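Local structure of insecticidal crystal protein Cry35Ab1 (Bacillus thuringiensis, 4JP0) at residues H13-Y18 with L110-G115. The protein forms one half of a binary insecticidal toxin that, with its partner Cry34Ab1, attacks western corn rootworm, probably at the larval midgut epithelium. Residues are numbered along the deposited sequence; the frame is centred on the assembly and turned at random.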
# COMPACT_ATOMS: atom_id res chain seq x y z
N HIS A 13 14.52 -18.49 -28.24
CA HIS A 13 15.61 -19.47 -28.31
C HIS A 13 15.78 -20.06 -29.70
O HIS A 13 16.90 -20.18 -30.18
CB HIS A 13 15.35 -20.59 -27.29
CG HIS A 13 16.32 -21.74 -27.37
ND1 HIS A 13 17.59 -21.69 -26.85
CD2 HIS A 13 16.15 -23.01 -27.79
CE1 HIS A 13 18.18 -22.86 -26.98
NE2 HIS A 13 17.33 -23.68 -27.57
N ALA A 14 14.67 -20.43 -30.35
CA ALA A 14 14.75 -21.09 -31.66
C ALA A 14 15.18 -20.16 -32.79
O ALA A 14 16.01 -20.54 -33.59
CB ALA A 14 13.40 -21.72 -32.07
N ASN A 15 14.60 -18.97 -32.86
CA ASN A 15 14.77 -18.13 -34.05
C ASN A 15 15.56 -16.84 -33.87
O ASN A 15 15.82 -16.12 -34.84
CB ASN A 15 13.41 -17.89 -34.69
CG ASN A 15 12.50 -16.98 -33.87
OD1 ASN A 15 12.94 -16.09 -33.13
ND2 ASN A 15 11.21 -17.17 -34.05
N GLY A 16 15.88 -16.52 -32.61
CA GLY A 16 16.75 -15.39 -32.28
C GLY A 16 16.14 -14.00 -32.46
O GLY A 16 16.85 -12.98 -32.35
N LEU A 17 14.84 -13.96 -32.71
CA LEU A 17 14.09 -12.71 -32.90
C LEU A 17 13.66 -12.13 -31.58
O LEU A 17 13.56 -12.87 -30.60
CB LEU A 17 12.90 -12.97 -33.81
CG LEU A 17 13.25 -13.49 -35.22
CD1 LEU A 17 11.93 -13.64 -35.98
CD2 LEU A 17 14.22 -12.53 -35.94
N TYR A 18 13.46 -10.80 -31.52
CA TYR A 18 13.10 -10.12 -30.27
C TYR A 18 11.64 -9.65 -30.22
O TYR A 18 11.12 -9.10 -31.20
CB TYR A 18 13.99 -8.90 -30.08
CG TYR A 18 15.42 -9.30 -29.75
CD1 TYR A 18 16.29 -9.78 -30.73
CD2 TYR A 18 15.90 -9.17 -28.47
CE1 TYR A 18 17.64 -10.15 -30.41
CE2 TYR A 18 17.24 -9.53 -28.13
CZ TYR A 18 18.08 -10.02 -29.12
OH TYR A 18 19.37 -10.37 -28.79
N LEU A 110 3.98 -18.64 -24.28
CA LEU A 110 4.45 -17.84 -25.41
C LEU A 110 5.16 -18.75 -26.41
O LEU A 110 6.10 -19.48 -26.04
CB LEU A 110 5.46 -16.83 -24.88
CG LEU A 110 5.61 -15.52 -25.61
CD1 LEU A 110 4.25 -14.78 -25.47
CD2 LEU A 110 6.81 -14.68 -25.05
N THR A 111 4.74 -18.68 -27.67
CA THR A 111 5.26 -19.54 -28.72
C THR A 111 5.55 -18.77 -30.03
O THR A 111 4.68 -18.06 -30.56
CB THR A 111 4.18 -20.57 -29.00
OG1 THR A 111 3.88 -21.26 -27.76
CG2 THR A 111 4.69 -21.65 -29.91
N ALA A 112 6.76 -18.89 -30.56
CA ALA A 112 7.08 -18.27 -31.84
C ALA A 112 6.54 -19.11 -32.98
O ALA A 112 6.72 -20.33 -33.01
CB ALA A 112 8.60 -18.10 -32.00
N GLY A 113 5.88 -18.44 -33.93
CA GLY A 113 5.42 -19.09 -35.17
C GLY A 113 6.61 -19.46 -36.02
O GLY A 113 7.69 -18.89 -35.86
N THR A 114 6.41 -20.42 -36.92
CA THR A 114 7.43 -20.87 -37.85
C THR A 114 6.94 -20.79 -39.30
O THR A 114 5.74 -20.69 -39.58
CB THR A 114 7.80 -22.33 -37.55
OG1 THR A 114 6.66 -23.20 -37.77
CG2 THR A 114 8.11 -22.50 -36.08
N GLY A 115 7.88 -20.85 -40.23
CA GLY A 115 7.53 -20.87 -41.64
C GLY A 115 6.84 -19.59 -42.07
O GLY A 115 7.40 -18.48 -41.94
O HOH W 1 10.29 -19.69 -35.16
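With chi1 at 70°, CG of N15 sits between its own backbone N and carbonyl carbon, and a chi2 of 30° then sends OD1 back over its own loop while ND2 faces A112 of the strand 109-112. One amide thus serves two ends, a simple example of how an asparagine can shape a turn and reach a neighbour at once. N15 OD1 accepts the N-H of L17, 2.9 Å from its backbone N, closing an Asx turn around G16, whose positive phi suits glycine; the donor lies 20° from the carbonyl plane. On the other branch, N15 ND2 rests against CB of A112 at 3.4 Å, the closest approach of the two segments. N15 ND2 lies 4.3 Å from G113 O, too far for a direct hydrogen bond. Instead a water accepts from N15 ND2 at 2.9 Å. The same water donates to the carbonyl O of G113 at 2.8 Å. L32 of strand 31-33 touches the side chains of N15, L17 and A112, and N12 supplies OD1 to the backbone N of N15. The contact therefore joins the loop between strands 6-12 and 18-22 to the end of strand 109-112 in the ricin B-type, beta-trefoil lectin part of the toxin. Since OD1 is engaged by the turn, the flip of the amide is probably settled, leaving ND2 to donate to the water, which in turn donates to the carbonyl O of G113.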